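Local coordinates for protein amidohydrolase (Brucella melitensis biovar Abortus, PDB 4F0L) that probably acts as a metal-dependent deaminase of the amidohydrolase family, with an iron(III) ion bound in the crystal, at residues Ser346-Leu349 / Ala353-Val356; Ile334-Glu339 / Asp413-Ala418; Leu276-His281 / Val302-Leu307; Ala295-Cys300 / Thr315-Ala320. One frame throughout, in Å; residues are numbered along the deposited sequence.

Overall arrangement
Contacts 3 and 4 lie next to each other, centres about 12 Å apart, on the parallel sheet 238-242, 274-276, 296-299, 323-326 of the TIM-barrel amidohydrolase domain. Their segments alternate along the chain, and backbone bonds between Leu276 or His278 and Gly298 tie them together; contact 3 approaches the iron site. Contacts 1 and 2 come later in sequence, centres about 15 Å apart, and share helix 336-351, with contact 1 nested inside the loop that contact 2 closes. Among the links between the pairs, Glu339 OE1 probably accepts from Val302 N, and Val356 packs on Thr315. Helix 336-351 thus serves two contacts at the dimer interface and bonds through Glu339 to a segment of contact 3.

Contact 1 of 4, residues Ser346-Leu349 / Ala353-Val356; sequences SQRL and ARNV
Gln347 opens the contact through its CB, which rests 3.9 Å from Val356 CG1, an apolar touch between helix 336-351 and the loop that follows it. Arg348 carries most of the remainder. Its backbone O accepts a hydrogen bond from Ala353 N (3.2 Å), which fastens the departing chain to the end of the helix. Its CB, CG and CD then run past Ala353 O, CB lying 3.1 Å from that oxygen. Because the chain is extended from CG to NE, the guanidinium is carried along the loop, where Arg354 CB lies over one face, 4.2 Å above the plane. Asn355 runs alongside, its amide plane turned 73° from the guanidinium; OD1 is hydrogen-bonded to Thr364, and its 3.0 Å approach to Arg348 NH2 is too poorly angled for a hydrogen bond. Arg348 NH1 comes within 3.5 Å of Arg354 NH2, the two planes 67° apart. Arg348 has two carboxylate partners, Glu344 and Glu78 of the second subunit, and NH1 donates to Asn306 O of that subunit; Arg354 donates to Ala77 O and Asn306 OD1 there. The chemistry implies that these partners probably offset the two like charges, making the helix-to-loop turn a polar piece of the dimer interface.

Contact 2 of 4, residues Ile334-Glu339 / Asp413-Ala418; sequences IGIGDE and DGWIFA
Gly337 and Ile416 bring together two helices of the TIM-barrel fold of the amidohydrolase family, the first turn of helix 336-351 meeting the last part of helix 408-417. The evidence that the backbones run close is direct: the CA atoms of Gly337 and Ile416 are 4.3 Å apart. Ile416 CG2 approaches Gly337 O at 4.2 Å, so a methyl branch lies against the backbone of the opposing turn. No hydrogen bond joins the two segments; the helices meet through van der Waals contact.

Side chains extend this packed part. Ile336 reaches Trp415 with two branches, CD1 at 4.0 Å and CG2 at 4.1 Å from Trp415 CH2, and CD1 approaches the indole obliquely. The torsion of Trp415 explains this reach: the CB leaves alongside the other segment, and CG, anti to the backbone N (chi1 -179°), then brings the six-membered ring nearer to Ile336. All four of these residues are buried.

The looser side is that of Asp338, which points away from helix 408-417, is partly exposed and forms a salt bridge with Arg341. That arginine also donates to Ile416 O, holding the last turn of helix 408-417. Within that turn, Ile416 CG2 sits 3.7 Å above the plane of the Phe417 ring, over its centre.

Contact 3 of 4, residues Leu276-His281 / Val302-Leu307; sequences LIHATH and VTEANL
A direct hydrogen bond links His278 and Glu304: ND1 donates to OE2 at 2.7 Å with an N-H...O angle of 176°. The oxygen lies at the edge of the imidazole, only 2° out of the ring plane, whereas the ring meets OE2 on the anti side of the carboxylate, 19° out of the carboxylate plane. Glu304 reaches this point with a chain extended beyond CG. OE2 also accepts from Cys300 N, a second bond that, together with the water on OE1, would restrain the carboxylate's rotation.

Water-mediated bonding serves the other oxygen. One water donates to Glu304 OE1 at 2.9 Å and to His278 O at 2.8 Å, and accepts from Thr280 OG1 at 2.7 Å. Its three bonds tie the acid to both the backbone and a side chain of the opposite segment; it bridges Thr280 and Glu304, whose nearest direct approach is OG1 to CD at 4.1 Å.

Apolar cover of the imidazole comes from within segment 276-281, where the neighbouring Ile277 lies over one face of the His278 ring, toward the rim.

The His278 side chain is about 4 Å from the iron(III) ion and about 3 Å from that of the iron ligand Asp329. Glu304 probably steadies His278, which lies beside the iron site without being one of its ligands. Segment 276-281 follows strand 274-276 of the parallel sheet and precedes helix 284-293; Glu304 reaches it from helix 301-306, which directly succeeds neighbouring strand 296-299.

Contact 4 of 4, residues Ala295-Cys300 / Thr315-Ala320; sequences AIAGLC and TEFAAA
Phe317 supplies the contact from helix 314-319, meeting Ala297 and Ala295 on and just before strand 296-299. Ahead of it in the helix, Thr315 turns to another partner and packs on Val356 of the loop after helix 336-351. The Phe317 side chain then leaves the helix with CG anti to the backbone N (chi1 -172°), which sends the ring toward the strand.

Two ring atoms do the touching. Phe317 CE2 lies 3.6 Å from Ala297 CB, and CZ is 3.8 Å from the same methyl, whose approach to the ring is oblique. Phe317 CZ also comes within 3.9 Å of Ala295 O, and this oxygen is at the ring edge, close to its plane. The far end of the ring therefore touches both a methyl group and a backbone carbonyl. With no hydrogen bond across the segments and 100 Å² buried in total, the contact is small and chiefly apolar, consistent with the 8.8 Å that separates the CA atoms of Ala297 and Phe317: the aromatic ring bridges a gap that the backbones do not close.

Beyond Ala320 the chain goes on to strand 323-326. Phe317 meets Phe312 edge-to-face, and packs on Thr287 and Ala291 of helix 284-293. Helix 314-319 thus sits outside the parallel sheet, with Phe317 reaching from it to strand 296-299 and helix 284-293, and with strand 323-326 pairing beside Ala297.

Contact 1 of 4, residues Ser346-Leu349 / Ala353-Val356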
loop_
_atom_site.group_PDB
_atom_site.type_symbol
_atom_site.label_atom_id
_atom_site.label_comp_id
_atom_site.label_asym_id
_atom_site.label_seq_id
_atom_site.Cartn_x
_atom_site.Cartn_y
_atom_site.Cartn_z
ATOM N N SER B 346 8.978 -1.031 5.299
ATOM C CA SER B 346 9.535 -2.227 5.905
ATOM C C SER B 346 10.746 -1.776 6.721
ATOM O O SER B 346 10.997 -2.302 7.821
ATOM C CB SER B 346 9.899 -3.299 4.868
ATOM O OG SER B 346 10.972 -2.919 4.017
ATOM N N GLN B 347 11.476 -0.796 6.198
ATOM C CA GLN B 347 12.657 -0.311 6.896
ATOM C C GLN B 347 12.275 0.489 8.139
ATOM O O GLN B 347 12.905 0.314 9.200
ATOM C CB GLN B 347 13.588 0.481 5.968
ATOM C CG GLN B 347 14.008 -0.289 4.703
ATOM C CD GLN B 347 14.655 -1.622 5.005
ATOM O OE1 GLN B 347 14.288 -2.661 4.426
ATOM N NE2 GLN B 347 15.608 -1.611 5.898
ATOM N N ARG B 348 11.241 1.329 8.027
ATOM C CA ARG B 348 10.815 2.157 9.156
ATOM C C ARG B 348 10.394 1.306 10.360
ATOM O O ARG B 348 10.725 1.633 11.512
ATOM C CB ARG B 348 9.670 3.106 8.763
ATOM C CG ARG B 348 10.092 4.142 7.748
ATOM C CD ARG B 348 9.160 5.330 7.596
ATOM N NE ARG B 348 9.654 6.148 6.493
ATOM C CZ ARG B 348 9.027 7.194 5.960
ATOM N NH1 ARG B 348 7.870 7.622 6.460
ATOM N NH2 ARG B 348 9.593 7.843 4.934
ATOM N N LEU B 349 9.662 0.226 10.097
ATOM C CA LEU B 349 9.215 -0.661 11.160
ATOM C C LEU B 349 10.377 -1.449 11.758
ATOM O O LEU B 349 10.462 -1.581 12.954
ATOM C CB LEU B 349 8.093 -1.584 10.663
ATOM C CG LEU B 349 6.746 -0.876 10.371
ATOM C CD1 LEU B 349 5.784 -1.741 9.541
ATOM C CD2 LEU B 349 6.078 -0.435 11.673
ATOM N N ALA B 353 12.401 4.101 12.747
ATOM C CA ALA B 353 12.948 5.390 12.261
ATOM C C ALA B 353 12.147 5.842 11.044
ATOM O O ALA B 353 11.361 5.069 10.497
ATOM C CB ALA B 353 14.439 5.257 11.906
ATOM N N ARG B 354 12.314 7.098 10.646
ATOM C CA ARG B 354 11.682 7.594 9.431
ATOM C C ARG B 354 12.734 8.004 8.401
ATOM O O ARG B 354 13.878 8.306 8.741
ATOM C CB ARG B 354 10.783 8.785 9.731
ATOM C CG ARG B 354 9.766 8.527 10.825
ATOM C CD ARG B 354 8.782 9.674 10.960
ATOM N NE ARG B 354 7.874 9.782 9.832
ATOM C CZ ARG B 354 7.870 10.735 8.894
ATOM N NH1 ARG B 354 8.753 11.721 8.894
ATOM N NH2 ARG B 354 6.945 10.701 7.932
ATOM N N ASN B 355 12.299 8.066 7.147
ATOM C CA ASN B 355 13.158 8.456 6.013
ATOM C C ASN B 355 14.485 7.708 6.021
ATOM O O ASN B 355 15.549 8.296 5.969
ATOM C CB ASN B 355 13.310 9.976 6.053
ATOM C CG ASN B 355 11.968 10.658 5.887
ATOM O OD1 ASN B 355 11.236 10.335 4.927
ATOM N ND2 ASN B 355 11.604 11.554 6.826
ATOM N N VAL B 356 14.364 6.389 6.117
ATOM C CA VAL B 356 15.488 5.513 6.240
ATOM C C VAL B 356 16.289 5.430 4.959
ATOM O O VAL B 356 17.521 5.428 5.005
ATOM C CB VAL B 356 15.054 4.084 6.657
ATOM C CG1 VAL B 356 16.286 3.141 6.664
ATOM C CG2 VAL B 356 14.345 4.154 8.020
#

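Contact 2 of 4, residues Ile334-Glu339 / Asp413-Ala418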
loop_
_atom_site.group_PDB
_atom_site.type_symbol
_atom_site.label_atom_id
_atom_site.label_comp_id
_atom_site.label_asym_id
_atom_site.label_seq_id
_atom_site.Cartn_x
_atom_site.Cartn_y
_atom_site.Cartn_z
ATOM N N ILE B 334 -0.017 -4.222 -8.592
ATOM C CA ILE B 334 0.890 -3.556 -9.535
ATOM C C ILE B 334 0.962 -2.040 -9.225
ATOM O O ILE B 334 -0.029 -1.375 -9.320
ATOM C CB ILE B 334 0.419 -3.721 -11.013
ATOM C CG1 ILE B 334 0.152 -5.188 -11.383
ATOM C CG2 ILE B 334 1.453 -3.086 -11.962
ATOM C CD1 ILE B 334 1.301 -6.158 -11.079
ATOM N N GLY B 335 2.130 -1.533 -8.824
ATOM C CA GLY B 335 2.289 -0.109 -8.567
ATOM C C GLY B 335 3.690 0.309 -8.168
ATOM O O GLY B 335 4.346 -0.364 -7.378
ATOM N N ILE B 336 4.166 1.417 -8.722
ATOM C CA ILE B 336 5.505 1.922 -8.351
ATOM C C ILE B 336 5.421 2.449 -6.934
ATOM O O ILE B 336 6.287 2.169 -6.130
ATOM C CB ILE B 336 5.987 3.033 -9.318
ATOM C CG1 ILE B 336 6.264 2.459 -10.722
ATOM C CG2 ILE B 336 7.168 3.773 -8.717
ATOM C CD1 ILE B 336 6.639 3.468 -11.795
ATOM N N GLY B 337 4.398 3.230 -6.640
ATOM C CA GLY B 337 4.198 3.741 -5.275
ATOM C C GLY B 337 4.069 2.610 -4.259
ATOM O O GLY B 337 4.677 2.622 -3.183
ATOM N N ASP B 338 3.313 1.589 -4.624
ATOM C CA ASP B 338 3.119 0.455 -3.752
ATOM C C ASP B 338 4.425 -0.240 -3.379
ATOM O O ASP B 338 4.637 -0.535 -2.209
ATOM C CB ASP B 338 2.140 -0.517 -4.387
ATOM C CG ASP B 338 0.799 0.132 -4.642
ATOM O OD1 ASP B 338 -0.017 0.246 -3.716
ATOM O OD2 ASP B 338 0.590 0.583 -5.755
ATOM N N GLU B 339 5.276 -0.494 -4.374
ATOM C CA GLU B 339 6.529 -1.147 -4.128
ATOM C C GLU B 339 7.523 -0.305 -3.325
ATOM O O GLU B 339 8.141 -0.782 -2.349
ATOM C CB GLU B 339 7.187 -1.596 -5.428
ATOM C CG GLU B 339 6.368 -2.605 -6.202
ATOM C CD GLU B 339 6.326 -4.010 -5.613
ATOM O OE1 GLU B 339 6.991 -4.251 -4.604
ATOM O OE2 GLU B 339 5.595 -4.880 -6.167
ATOM N N ASP B 413 7.226 12.571 -3.448
ATOM C CA ASP B 413 6.771 12.163 -2.118
ATOM C C ASP B 413 5.243 12.110 -2.050
ATOM O O ASP B 413 4.674 11.226 -1.405
ATOM C CB ASP B 413 7.386 13.059 -1.050
ATOM C CG ASP B 413 8.881 12.822 -0.885
ATOM O OD1 ASP B 413 9.343 11.705 -1.125
ATOM O OD2 ASP B 413 9.594 13.737 -0.486
ATOM N N GLY B 414 4.574 12.984 -2.787
ATOM C CA GLY B 414 3.109 13.015 -2.811
ATOM C C GLY B 414 2.560 11.821 -3.530
ATOM O O GLY B 414 1.595 11.172 -3.107
ATOM N N TRP B 415 3.230 11.477 -4.601
ATOM C CA TRP B 415 2.899 10.329 -5.395
ATOM C C TRP B 415 3.077 9.070 -4.624
ATOM O O TRP B 415 2.186 8.230 -4.583
ATOM C CB TRP B 415 3.820 10.295 -6.608
ATOM C CG TRP B 415 3.613 9.173 -7.577
ATOM C CD1 TRP B 415 2.448 8.439 -7.818
ATOM C CD2 TRP B 415 4.590 8.656 -8.513
ATOM N NE1 TRP B 415 2.655 7.519 -8.800
ATOM C CE2 TRP B 415 3.917 7.615 -9.274
ATOM C CE3 TRP B 415 5.931 8.925 -8.778
ATOM C CZ2 TRP B 415 4.573 6.892 -10.265
ATOM C CZ3 TRP B 415 6.580 8.188 -9.767
ATOM C CH2 TRP B 415 5.911 7.204 -10.493
ATOM N N ILE B 416 4.248 8.900 -4.026
ATOM C CA ILE B 416 4.619 7.604 -3.458
ATOM C C ILE B 416 4.023 7.373 -2.073
ATOM O O ILE B 416 3.650 6.258 -1.756
ATOM C CB ILE B 416 6.149 7.468 -3.384
ATOM C CG1 ILE B 416 6.718 7.344 -4.796
ATOM C CG2 ILE B 416 6.556 6.268 -2.512
ATOM C CD1 ILE B 416 8.210 7.634 -4.892
ATOM N N PHE B 417 3.925 8.413 -1.247
ATOM C CA PHE B 417 3.505 8.245 0.145
ATOM C C PHE B 417 2.110 8.695 0.480
ATOM O O PHE B 417 1.530 8.214 1.420
ATOM C CB PHE B 417 4.513 8.919 1.085
ATOM C CG PHE B 417 5.872 8.279 1.048
ATOM C CD1 PHE B 417 6.093 7.054 1.659
ATOM C CD2 PHE B 417 6.915 8.865 0.340
ATOM C CE1 PHE B 417 7.338 6.449 1.620
ATOM C CE2 PHE B 417 8.162 8.247 0.281
ATOM C CZ PHE B 417 8.380 7.043 0.922
ATOM N N ALA B 418 1.586 9.664 -0.258
ATOM C CA ALA B 418 0.333 10.313 0.125
ATOM C C ALA B 418 -0.779 10.089 -0.874
ATOM O O ALA B 418 -1.868 10.555 -0.633
ATOM C CB ALA B 418 0.538 11.804 0.353
#

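Contact 3 of 4, residues Leu276-His281 / Val302-Leu307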
loop_
_atom_site.group_PDB
_atom_site.type_symbol
_atom_site.label_atom_id
_atom_site.label_comp_id
_atom_site.label_asym_id
_atom_site.label_seq_id
_atom_site.Cartn_x
_atom_site.Cartn_y
_atom_site.Cartn_z
ATOM N N LEU B 276 20.289 -10.379 -8.447
ATOM C CA LEU B 276 19.953 -11.409 -7.467
ATOM C C LEU B 276 18.626 -11.010 -6.932
ATOM O O LEU B 276 18.495 -9.964 -6.307
ATOM C CB LEU B 276 20.986 -11.477 -6.339
ATOM C CG LEU B 276 22.458 -11.601 -6.717
ATOM C CD1 LEU B 276 23.313 -11.924 -5.475
ATOM C CD2 LEU B 276 22.660 -12.600 -7.843
ATOM N N ILE B 277 17.632 -11.836 -7.202
ATOM C CA ILE B 277 16.244 -11.538 -6.848
ATOM C C ILE B 277 16.001 -11.830 -5.349
ATOM O O ILE B 277 16.381 -12.887 -4.826
ATOM C CB ILE B 277 15.250 -12.333 -7.726
ATOM C CG1 ILE B 277 15.614 -12.179 -9.211
ATOM C CG2 ILE B 277 13.807 -11.846 -7.490
ATOM C CD1 ILE B 277 15.504 -10.740 -9.715
ATOM N N HIS B 278 15.363 -10.871 -4.679
ATOM C CA HIS B 278 15.149 -10.890 -3.219
ATOM C C HIS B 278 16.385 -10.586 -2.419
ATOM O O HIS B 278 16.501 -9.470 -1.849
ATOM C CB HIS B 278 14.434 -12.170 -2.736
ATOM C CG HIS B 278 13.184 -12.478 -3.514
ATOM N ND1 HIS B 278 12.160 -11.610 -3.597
ATOM C CD2 HIS B 278 12.835 -13.588 -4.292
ATOM C CE1 HIS B 278 11.190 -12.133 -4.373
ATOM N NE2 HIS B 278 11.615 -13.342 -4.818
ATOM N N ALA B 279 17.319 -11.545 -2.345
ATOM C CA ALA B 279 18.523 -11.379 -1.539
ATOM C C ALA B 279 18.109 -10.878 -0.154
ATOM O O ALA B 279 18.776 -10.024 0.421
ATOM C CB ALA B 279 19.479 -10.386 -2.183
ATOM N N THR B 280 17.021 -11.448 0.382
ATOM C CA THR B 280 16.368 -10.915 1.574
ATOM C C THR B 280 17.121 -11.224 2.870
ATOM O O THR B 280 17.135 -10.383 3.776
ATOM C CB THR B 280 14.945 -11.458 1.693
ATOM O OG1 THR B 280 14.285 -11.256 0.431
ATOM C CG2 THR B 280 14.173 -10.798 2.870
ATOM N N HIS B 281 17.741 -12.392 2.953
ATOM C CA HIS B 281 18.440 -12.794 4.154
ATOM C C HIS B 281 19.913 -12.841 3.861
ATOM O O HIS B 281 20.453 -13.854 3.383
ATOM C CB HIS B 281 17.904 -14.138 4.682
ATOM C CG HIS B 281 16.415 -14.128 4.922
ATOM N ND1 HIS B 281 15.865 -13.698 6.077
ATOM C CD2 HIS B 281 15.360 -14.435 4.079
ATOM C CE1 HIS B 281 14.520 -13.739 5.985
ATOM N NE2 HIS B 281 14.207 -14.191 4.765
ATOM N N VAL B 302 6.349 -5.765 -2.342
ATOM C CA VAL B 302 4.963 -6.192 -2.148
ATOM C C VAL B 302 4.820 -7.690 -2.107
ATOM O O VAL B 302 4.167 -8.207 -1.209
ATOM C CB VAL B 302 4.031 -5.569 -3.185
ATOM C CG1 VAL B 302 2.639 -6.230 -3.206
ATOM C CG2 VAL B 302 3.976 -4.074 -2.855
ATOM N N THR B 303 5.449 -8.398 -3.035
ATOM C CA THR B 303 5.396 -9.860 -3.019
ATOM C C THR B 303 6.069 -10.427 -1.781
ATOM O O THR B 303 5.555 -11.343 -1.152
ATOM C CB THR B 303 5.991 -10.490 -4.304
ATOM O OG1 THR B 303 5.192 -10.098 -5.426
ATOM C CG2 THR B 303 5.983 -12.059 -4.238
ATOM N N GLU B 304 7.203 -9.858 -1.386
ATOM C CA GLU B 304 7.923 -10.329 -0.206
ATOM C C GLU B 304 7.049 -10.170 1.057
ATOM O O GLU B 304 7.057 -11.020 1.957
ATOM C CB GLU B 304 9.271 -9.578 -0.064
ATOM C CG GLU B 304 10.352 -10.087 -1.032
ATOM C CD GLU B 304 11.393 -9.050 -1.424
ATOM O OE1 GLU B 304 11.609 -8.088 -0.668
ATOM O OE2 GLU B 304 12.014 -9.197 -2.496
ATOM N N ALA B 305 6.323 -9.055 1.139
ATOM C CA ALA B 305 5.363 -8.864 2.253
ATOM C C ALA B 305 4.218 -9.882 2.172
ATOM O O ALA B 305 3.839 -10.473 3.180
ATOM C CB ALA B 305 4.773 -7.462 2.213
ATOM N N ASN B 306 3.626 -10.032 0.973
ATOM C CA ASN B 306 2.503 -10.932 0.778
ATOM C C ASN B 306 2.917 -12.377 1.120
ATOM O O ASN B 306 2.101 -13.184 1.583
ATOM C CB ASN B 306 1.985 -10.805 -0.662
ATOM C CG ASN B 306 0.867 -11.763 -0.965
ATOM O OD1 ASN B 306 1.117 -12.943 -1.286
ATOM N ND2 ASN B 306 -0.370 -11.290 -0.836
ATOM N N LEU B 307 4.184 -12.704 0.893
ATOM C CA LEU B 307 4.695 -14.049 1.195
ATOM C C LEU B 307 5.319 -14.166 2.610
ATOM O O LEU B 307 5.733 -15.247 2.999
ATOM C CB LEU B 307 5.721 -14.483 0.122
ATOM C CG LEU B 307 5.210 -14.617 -1.300
ATOM C CD1 LEU B 307 6.334 -14.957 -2.301
ATOM C CD2 LEU B 307 4.146 -15.714 -1.316
HETATM O O HOH W 1 14.379 -8.641 -0.221
#

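Contact 4 of 4, residues Ala295-Cys300 / Thr315-Ala320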
loop_
_atom_site.group_PDB
_atom_site.type_symbol
_atom_site.label_atom_id
_atom_site.label_comp_id
_atom_site.label_asym_id
_atom_site.label_seq_id
_atom_site.Cartn_x
_atom_site.Cartn_y
_atom_site.Cartn_z
ATOM N N ALA B 295 26.492 -6.500 -8.292
ATOM C CA ALA B 295 25.248 -7.220 -8.572
ATOM C C ALA B 295 24.075 -6.343 -8.192
ATOM O O ALA B 295 24.130 -5.649 -7.200
ATOM C CB ALA B 295 25.190 -8.514 -7.776
ATOM N N ILE B 296 23.025 -6.353 -9.004
ATOM C CA ILE B 296 21.839 -5.549 -8.715
ATOM C C ILE B 296 20.886 -6.345 -7.843
ATOM O O ILE B 296 20.617 -7.519 -8.149
ATOM C CB ILE B 296 21.073 -5.193 -9.986
ATOM C CG1 ILE B 296 21.983 -4.435 -10.962
ATOM C CG2 ILE B 296 19.794 -4.421 -9.620
ATOM C CD1 ILE B 296 22.599 -3.179 -10.383
ATOM N N ALA B 297 20.383 -5.725 -6.770
ATOM C CA ALA B 297 19.372 -6.347 -5.916
ATOM C C ALA B 297 18.010 -6.245 -6.580
ATOM O O ALA B 297 17.525 -5.129 -6.806
ATOM C CB ALA B 297 19.346 -5.679 -4.522
ATOM N N GLY B 298 17.401 -7.377 -6.917
ATOM C CA GLY B 298 16.080 -7.394 -7.544
ATOM C C GLY B 298 15.032 -7.478 -6.459
ATOM O O GLY B 298 14.609 -8.575 -6.082
ATOM N N LEU B 299 14.634 -6.323 -5.932
ATOM C CA LEU B 299 13.724 -6.276 -4.795
ATOM C C LEU B 299 12.267 -6.372 -5.248
ATOM O O LEU B 299 11.843 -5.696 -6.209
ATOM C CB LEU B 299 13.961 -4.983 -3.998
ATOM C CG LEU B 299 15.382 -4.762 -3.450
ATOM C CD1 LEU B 299 15.428 -3.502 -2.557
ATOM C CD2 LEU B 299 15.870 -6.010 -2.663
ATOM N N CYS B 300 11.490 -7.152 -4.508
ATOM C CA CYS B 300 10.081 -7.358 -4.790
ATOM C C CYS B 300 9.283 -7.119 -3.517
ATOM O O CYS B 300 8.758 -8.061 -2.937
ATOM C CB CYS B 300 9.863 -8.781 -5.337
ATOM S SG CYS B 300 10.888 -9.159 -6.818
ATOM N N THR B 315 19.715 -0.283 4.057
ATOM C CA THR B 315 20.668 0.810 4.373
ATOM C C THR B 315 22.118 0.347 4.209
ATOM O O THR B 315 22.915 1.028 3.566
ATOM C CB THR B 315 20.432 1.415 5.768
ATOM O OG1 THR B 315 20.567 0.387 6.758
ATOM C CG2 THR B 315 19.037 1.988 5.858
ATOM N N GLU B 316 22.422 -0.849 4.713
ATOM C CA GLU B 316 23.765 -1.441 4.562
ATOM C C GLU B 316 24.074 -1.608 3.072
ATOM O O GLU B 316 25.161 -1.244 2.615
ATOM C CB GLU B 316 23.911 -2.765 5.331
ATOM N N PHE B 317 23.113 -2.120 2.303
ATOM C CA PHE B 317 23.343 -2.332 0.876
ATOM C C PHE B 317 23.645 -1.002 0.146
ATOM O O PHE B 317 24.646 -0.905 -0.604
ATOM C CB PHE B 317 22.176 -3.081 0.259
ATOM C CG PHE B 317 22.407 -3.499 -1.162
ATOM C CD1 PHE B 317 23.397 -4.417 -1.484
ATOM C CD2 PHE B 317 21.654 -2.951 -2.180
ATOM C CE1 PHE B 317 23.624 -4.793 -2.800
ATOM C CE2 PHE B 317 21.859 -3.334 -3.491
ATOM C CZ PHE B 317 22.845 -4.250 -3.808
ATOM N N ALA B 318 22.843 0.028 0.431
ATOM C CA ALA B 318 22.996 1.348 -0.186
ATOM C C ALA B 318 24.291 2.043 0.251
ATOM O O ALA B 318 25.017 2.602 -0.580
ATOM C CB ALA B 318 21.774 2.234 0.102
ATOM N N ALA B 319 24.627 1.946 1.531
ATOM C CA ALA B 319 25.868 2.538 2.042
ATOM C C ALA B 319 27.105 1.911 1.387
ATOM O O ALA B 319 28.112 2.574 1.205
ATOM C CB ALA B 319 25.942 2.408 3.566
ATOM N N ALA B 320 27.021 0.645 0.987
ATOM C CA ALA B 320 28.151 -0.004 0.333
ATOM C C ALA B 320 28.187 0.243 -1.192
ATOM O O ALA B 320 28.998 -0.364 -1.904
ATOM C CB ALA B 320 28.141 -1.482 0.641
#